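Local structure of putative transporter (Clostridium difficile 630, 3LV9) at residues A[30-42]-A[59-73]. The protein is a putative membrane transporter of the UPF0053 family, possibly binding flavin adenine dinucleotide, represented here by its paired CBS domains. Residues are numbered along the deposited sequence; the frame is centred on the assembly and turned at random.
Sequences VPRTDMVCIYESD and YPVCRKNKDDILGFV. With PO4 (phosphate ion), chain B.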
loop_
_atom_site.group_PDB
_atom_site.type_symbol
_atom_site.label_atom_id
_atom_site.label_comp_id
_atom_site.label_asym_id
_atom_site.label_seq_id
_atom_site.Cartn_x
_atom_site.Cartn_y
_atom_site.Cartn_z
ATOM N N VAL A 30 -13.475 -7.018 2.847
ATOM C CA VAL A 30 -14.181 -5.766 2.874
ATOM C C VAL A 30 -15.477 -6.155 2.208
ATOM O O VAL A 30 -15.446 -6.717 1.118
ATOM C CB VAL A 30 -13.414 -4.692 2.097
ATOM C CG1 VAL A 30 -14.239 -3.430 1.963
ATOM C CG2 VAL A 30 -12.029 -4.398 2.817
ATOM N N PRO A 31 -16.608 -5.977 2.902
ATOM C CA PRO A 31 -17.902 -6.317 2.276
ATOM C C PRO A 31 -18.317 -5.396 1.102
ATOM O O PRO A 31 -17.963 -4.193 1.096
ATOM C CB PRO A 31 -18.929 -6.209 3.426
ATOM C CG PRO A 31 -18.253 -5.364 4.476
ATOM C CD PRO A 31 -16.735 -5.595 4.310
ATOM N N ARG A 32 -19.062 -5.978 0.148
ATOM C CA ARG A 32 -19.574 -5.295 -1.031
ATOM C C ARG A 32 -19.944 -3.859 -0.720
ATOM O O ARG A 32 -19.497 -2.951 -1.429
ATOM C CB ARG A 32 -20.787 -6.039 -1.619
ATOM C CG ARG A 32 -21.299 -5.456 -2.968
ATOM C CD ARG A 32 -22.737 -5.876 -3.315
ATOM N NE ARG A 32 -23.308 -5.133 -4.479
ATOM C CZ ARG A 32 -23.180 -5.539 -5.731
ATOM N NH1 ARG A 32 -22.525 -6.664 -5.962
ATOM N NH2 ARG A 32 -23.712 -4.863 -6.738
ATOM N N THR A 33 -20.680 -3.623 0.370
ATOM C CA THR A 33 -21.203 -2.265 0.599
ATOM C C THR A 33 -20.117 -1.252 0.910
ATOM O O THR A 33 -20.260 -0.069 0.536
ATOM C CB THR A 33 -22.399 -2.199 1.654
ATOM O OG1 THR A 33 -23.017 -0.917 1.565
ATOM C CG2 THR A 33 -21.969 -2.398 3.063
ATOM N N ASP A 34 -19.017 -1.717 1.533
ATOM C CA ASP A 34 -17.909 -0.821 1.947
ATOM C C ASP A 34 -16.768 -0.791 0.944
ATOM O O ASP A 34 -15.862 0.035 1.015
ATOM C CB ASP A 34 -17.380 -1.248 3.294
ATOM C CG ASP A 34 -18.421 -1.071 4.407
ATOM O OD1 ASP A 34 -19.124 -0.045 4.382
ATOM O OD2 ASP A 34 -18.551 -1.941 5.299
HETATM N N MSE A 35 -16.827 -1.687 -0.017
HETATM C CA MSE A 35 -15.816 -1.767 -1.050
HETATM C C MSE A 35 -15.907 -0.541 -1.961
HETATM O O MSE A 35 -16.998 -0.134 -2.369
HETATM C CB MSE A 35 -16.023 -3.074 -1.817
HETATM C CG MSE A 35 -15.644 -3.059 -3.248
HETATM SE SE MSE A 35 -15.960 -4.815 -4.043
HETATM C CE MSE A 35 -15.930 -4.319 -5.914
ATOM N N VAL A 36 -14.782 0.055 -2.274
ATOM C CA VAL A 36 -14.787 1.116 -3.248
ATOM C C VAL A 36 -14.333 0.690 -4.632
ATOM O O VAL A 36 -13.218 0.271 -4.816
ATOM C CB VAL A 36 -13.939 2.275 -2.778
ATOM C CG1 VAL A 36 -13.707 3.214 -3.915
ATOM C CG2 VAL A 36 -14.656 3.008 -1.621
ATOM N N CYS A 37 -15.226 0.839 -5.600
ATOM C CA CYS A 37 -14.984 0.550 -6.999
ATOM C C CYS A 37 -14.858 1.850 -7.747
ATOM O O CYS A 37 -15.648 2.763 -7.547
ATOM C CB CYS A 37 -16.179 -0.223 -7.613
ATOM S SG CYS A 37 -15.594 -1.446 -8.822
ATOM N N ILE A 38 -13.894 1.923 -8.651
ATOM C CA ILE A 38 -13.869 2.955 -9.619
ATOM C C ILE A 38 -14.721 2.483 -10.782
ATOM O O ILE A 38 -14.401 1.464 -11.384
ATOM C CB ILE A 38 -12.455 3.163 -10.125
ATOM C CG1 ILE A 38 -11.560 3.709 -9.005
ATOM C CG2 ILE A 38 -12.468 4.166 -11.278
ATOM C CD1 ILE A 38 -10.196 4.097 -9.464
ATOM N N TYR A 39 -15.781 3.199 -11.136
ATOM C CA TYR A 39 -16.589 2.783 -12.297
ATOM C C TYR A 39 -15.939 3.321 -13.578
ATOM O O TYR A 39 -15.321 4.386 -13.561
ATOM C CB TYR A 39 -18.038 3.268 -12.167
ATOM C CG TYR A 39 -18.771 2.685 -10.965
ATOM C CD1 TYR A 39 -19.594 1.585 -11.098
ATOM C CD2 TYR A 39 -18.663 3.251 -9.715
ATOM C CE1 TYR A 39 -20.262 1.050 -10.026
ATOM C CE2 TYR A 39 -19.336 2.699 -8.616
ATOM C CZ TYR A 39 -20.113 1.596 -8.790
ATOM O OH TYR A 39 -20.771 1.035 -7.730
ATOM N N GLU A 40 -16.071 2.619 -14.692
ATOM C CA GLU A 40 -15.440 3.144 -15.914
ATOM C C GLU A 40 -16.013 4.506 -16.325
ATOM O O GLU A 40 -15.350 5.258 -17.003
ATOM C CB GLU A 40 -15.401 2.124 -17.102
ATOM C CG GLU A 40 -16.713 1.677 -17.648
ATOM C CD GLU A 40 -16.592 0.689 -18.847
ATOM O OE1 GLU A 40 -15.493 0.443 -19.410
ATOM O OE2 GLU A 40 -17.631 0.141 -19.221
ATOM N N SER A 41 -17.220 4.830 -15.889
ATOM C CA SER A 41 -17.830 6.093 -16.240
ATOM C C SER A 41 -17.635 7.185 -15.216
ATOM O O SER A 41 -18.214 8.233 -15.351
ATOM C CB SER A 41 -19.321 5.900 -16.464
ATOM O OG SER A 41 -19.771 6.806 -17.460
ATOM N N ASP A 42 -16.850 6.966 -14.171
ATOM C CA ASP A 42 -16.607 8.041 -13.180
ATOM C C ASP A 42 -15.783 9.168 -13.789
ATOM O O ASP A 42 -14.910 8.917 -14.646
ATOM C CB ASP A 42 -15.818 7.516 -12.007
ATOM C CG ASP A 42 -16.645 6.672 -11.060
ATOM O OD1 ASP A 42 -17.907 6.700 -11.103
ATOM O OD2 ASP A 42 -16.002 6.002 -10.237
ATOM N N TYR A 59 -7.435 -0.470 -6.563
ATOM C CA TYR A 59 -8.870 -0.328 -6.673
ATOM C C TYR A 59 -9.399 -1.169 -7.798
ATOM O O TYR A 59 -8.929 -1.091 -8.926
ATOM C CB TYR A 59 -9.281 1.102 -6.911
ATOM C CG TYR A 59 -9.072 2.054 -5.751
ATOM C CD1 TYR A 59 -10.153 2.432 -4.924
ATOM C CD2 TYR A 59 -7.833 2.617 -5.502
ATOM C CE1 TYR A 59 -9.981 3.333 -3.858
ATOM C CE2 TYR A 59 -7.640 3.529 -4.418
ATOM C CZ TYR A 59 -8.727 3.880 -3.621
ATOM O OH TYR A 59 -8.568 4.764 -2.558
ATOM N N PRO A 60 -10.418 -1.953 -7.504
ATOM C CA PRO A 60 -11.187 -2.557 -8.539
ATOM C C PRO A 60 -11.899 -1.534 -9.407
ATOM O O PRO A 60 -12.257 -0.493 -8.926
ATOM C CB PRO A 60 -12.188 -3.411 -7.782
ATOM C CG PRO A 60 -12.361 -2.721 -6.487
ATOM C CD PRO A 60 -11.074 -2.029 -6.189
ATOM N N VAL A 61 -12.055 -1.872 -10.690
ATOM C CA VAL A 61 -12.743 -1.100 -11.658
ATOM C C VAL A 61 -13.996 -1.918 -12.049
ATOM O O VAL A 61 -13.906 -3.141 -12.318
ATOM C CB VAL A 61 -11.844 -0.879 -12.886
ATOM C CG1 VAL A 61 -12.604 -0.257 -14.010
ATOM C CG2 VAL A 61 -10.644 -0.037 -12.518
ATOM N N CYS A 62 -15.141 -1.246 -12.036
ATOM C CA CYS A 62 -16.449 -1.804 -12.370
ATOM C C CYS A 62 -17.098 -1.138 -13.551
ATOM O O CYS A 62 -16.951 0.031 -13.740
ATOM C CB CYS A 62 -17.434 -1.618 -11.226
ATOM S SG CYS A 62 -16.893 -2.015 -9.669
ATOM N N ARG A 63 -17.875 -1.898 -14.293
ATOM C CA ARG A 63 -18.749 -1.388 -15.333
ATOM C C ARG A 63 -20.144 -1.454 -14.769
ATOM O O ARG A 63 -20.656 -2.530 -14.462
ATOM C CB ARG A 63 -18.595 -2.262 -16.588
ATOM C CG ARG A 63 -19.587 -2.094 -17.748
ATOM C CD ARG A 63 -19.130 -2.960 -18.970
ATOM N NE ARG A 63 -17.967 -2.329 -19.636
ATOM C CZ ARG A 63 -17.039 -2.948 -20.393
ATOM N NH1 ARG A 63 -17.088 -4.259 -20.634
ATOM N NH2 ARG A 63 -16.024 -2.244 -20.919
ATOM N N LYS A 64 -20.730 -0.284 -14.574
ATOM C CA LYS A 64 -22.136 -0.140 -14.171
ATOM C C LYS A 64 -22.423 -0.465 -12.709
ATOM O O LYS A 64 -22.937 0.379 -11.976
ATOM C CB LYS A 64 -23.086 -0.936 -15.103
ATOM C CG LYS A 64 -23.326 -0.304 -16.476
ATOM C CD LYS A 64 -23.543 1.211 -16.381
ATOM C CE LYS A 64 -24.692 1.728 -17.254
ATOM N NZ LYS A 64 -24.942 3.208 -16.996
ATOM N N ASN A 65 -22.140 -1.692 -12.303
ATOM C CA ASN A 65 -22.381 -2.143 -10.938
ATOM C C ASN A 65 -21.221 -2.983 -10.398
ATOM O O ASN A 65 -20.322 -3.399 -11.132
ATOM C CB ASN A 65 -23.659 -2.958 -10.884
ATOM C CG ASN A 65 -23.622 -4.099 -11.840
ATOM O OD1 ASN A 65 -22.937 -5.089 -11.599
ATOM N ND2 ASN A 65 -24.311 -3.956 -12.962
ATOM N N LYS A 66 -21.261 -3.245 -9.102
ATOM C CA LYS A 66 -20.159 -3.908 -8.422
ATOM C C LYS A 66 -20.070 -5.427 -8.757
ATOM O O LYS A 66 -19.137 -6.089 -8.326
ATOM C CB LYS A 66 -20.275 -3.668 -6.913
ATOM C CG LYS A 66 -19.713 -2.312 -6.423
ATOM C CD LYS A 66 -19.998 -2.103 -4.938
ATOM C CE LYS A 66 -19.521 -0.717 -4.429
ATOM N NZ LYS A 66 -20.252 -0.350 -3.129
ATOM N N ASP A 67 -21.022 -5.960 -9.532
ATOM C CA ASP A 67 -20.980 -7.383 -9.956
ATOM C C ASP A 67 -20.323 -7.601 -11.316
ATOM O O ASP A 67 -20.127 -8.747 -11.759
ATOM C CB ASP A 67 -22.390 -7.947 -10.065
ATOM C CG ASP A 67 -23.071 -8.013 -8.764
ATOM O OD1 ASP A 67 -22.373 -8.037 -7.725
ATOM O OD2 ASP A 67 -24.305 -8.070 -8.793
ATOM N N ASP A 68 -20.022 -6.494 -11.988
ATOM C CA ASP A 68 -19.298 -6.547 -13.255
ATOM C C ASP A 68 -17.933 -5.927 -13.068
ATOM O O ASP A 68 -17.723 -4.817 -13.445
ATOM C CB ASP A 68 -20.101 -5.852 -14.364
ATOM C CG ASP A 68 -19.495 -6.079 -15.769
ATOM O OD1 ASP A 68 -18.491 -6.846 -15.876
ATOM O OD2 ASP A 68 -20.022 -5.487 -16.751
ATOM N N ILE A 69 -17.029 -6.670 -12.445
ATOM C CA ILE A 69 -15.653 -6.222 -12.271
ATOM C C ILE A 69 -14.843 -6.445 -13.539
ATOM O O ILE A 69 -14.802 -7.549 -14.060
ATOM C CB ILE A 69 -14.922 -6.990 -11.173
ATOM C CG1 ILE A 69 -15.685 -6.904 -9.856
ATOM C CG2 ILE A 69 -13.497 -6.449 -11.008
ATOM C CD1 ILE A 69 -15.938 -5.562 -9.408
ATOM N N LEU A 70 -14.159 -5.408 -14.001
ATOM C CA LEU A 70 -13.294 -5.501 -15.173
ATOM C C LEU A 70 -11.820 -5.851 -14.834
ATOM O O LEU A 70 -11.067 -6.374 -15.670
ATOM C CB LEU A 70 -13.341 -4.168 -15.909
ATOM C CG LEU A 70 -14.715 -3.614 -16.296
ATOM C CD1 LEU A 70 -14.470 -2.330 -17.150
ATOM C CD2 LEU A 70 -15.561 -4.632 -17.066
ATOM N N GLY A 71 -11.403 -5.541 -13.614
ATOM C CA GLY A 71 -10.021 -5.792 -13.201
ATOM C C GLY A 71 -9.740 -4.848 -12.078
ATOM O O GLY A 71 -10.658 -4.440 -11.401
ATOM N N PHE A 72 -8.484 -4.489 -11.869
ATOM C CA PHE A 72 -8.186 -3.457 -10.909
ATOM C C PHE A 72 -7.099 -2.519 -11.393
ATOM O O PHE A 72 -6.434 -2.759 -12.403
ATOM C CB PHE A 72 -7.795 -4.062 -9.579
ATOM C CG PHE A 72 -6.363 -4.528 -9.503
ATOM C CD1 PHE A 72 -5.399 -3.716 -8.951
ATOM C CD2 PHE A 72 -6.013 -5.814 -9.913
ATOM C CE1 PHE A 72 -4.071 -4.157 -8.808
ATOM C CE2 PHE A 72 -4.677 -6.287 -9.789
ATOM C CZ PHE A 72 -3.702 -5.450 -9.237
ATOM N N VAL A 73 -6.929 -1.435 -10.657
ATOM C CA VAL A 73 -5.916 -0.519 -10.997
ATOM C C VAL A 73 -5.171 -0.166 -9.752
ATOM O O VAL A 73 -5.702 -0.267 -8.654
ATOM C CB VAL A 73 -6.484 0.735 -11.685
ATOM C CG1 VAL A 73 -6.977 0.362 -13.062
ATOM C CG2 VAL A 73 -7.594 1.382 -10.848
HETATM P P PO4 B . -21.483 2.749 -4.965
HETATM O O1 PO4 B . -22.717 3.178 -4.203
HETATM O O2 PO4 B . -21.825 1.478 -5.693
HETATM O O3 PO4 B . -21.062 3.745 -6.016
HETATM O O4 PO4 B . -20.382 2.568 -3.945
HETATM O O HOH W 1 -19.582 2.667 -15.294
#
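Cys-37 and Cys-62 join the two segments covalently through a disulfide, though its S-S bond is modelled too short for its geometry to be relied on. The SG of Cys-62 also lies above the face of the Tyr-39 ring, 4.9 Å from its centroid. The backbones beside it run parallel. Ile-38 N donates to Pro-60 O, and Ile-38 O accepts from Cys-62 N at 2.9 Å. Glu-40 N bonds to Cys-62 O, the last of the three backbone bonds between these strands.

Lys-66 reaches across 30-42 as an extended chain. Lys-66 NZ donates to Arg-32 O at 3.2 Å, with a weak bond to Met-35 O. Lys-66 NZ also donates to phosphate O4 at 3.0 Å. NZ and Met-35 N come to Arg-32 O from opposite faces of its plane. The OH of Tyr-39 points to phosphate O2 as well, but at a distance too short to be taken literally. The ion probably comes from the crystallisation liquor. Lys-66 CB lies over the centre of one face of the Arg-32 guanidinium. The tip of Arg-32 next to Asp-67 is modelled too tightly to be trusted in detail.

At the other end, Arg-63 grips Glu-40 side-on in a salt bridge. Arg-63 NE meets Glu-40 OE2 at 2.5 Å, nearly straight, and Arg-63 NH2 meets Glu-40 OE1 at 3.1 Å. The carboxylate and guanidinium planes are 42° apart. A bend at chi3 (-74°) turns the Arg-63 head to the acid, and Leu-70 CD2 covers part of one guanidinium face.

On the Ile-38 side, CD1 meets Tyr-59 CB and Val-73 CG2. Met-35 CE and Ile-69 CD1 meet tip to tip at 3.7 Å.

The contact closes a beta-alpha-beta unit of the CBS domain: strand 38-39, helix 44-53, strand 58-62. Ile-38 and Tyr-59 pack on that helix, while Met-35 and Ile-69 touch strand 130-135 of the other sheet.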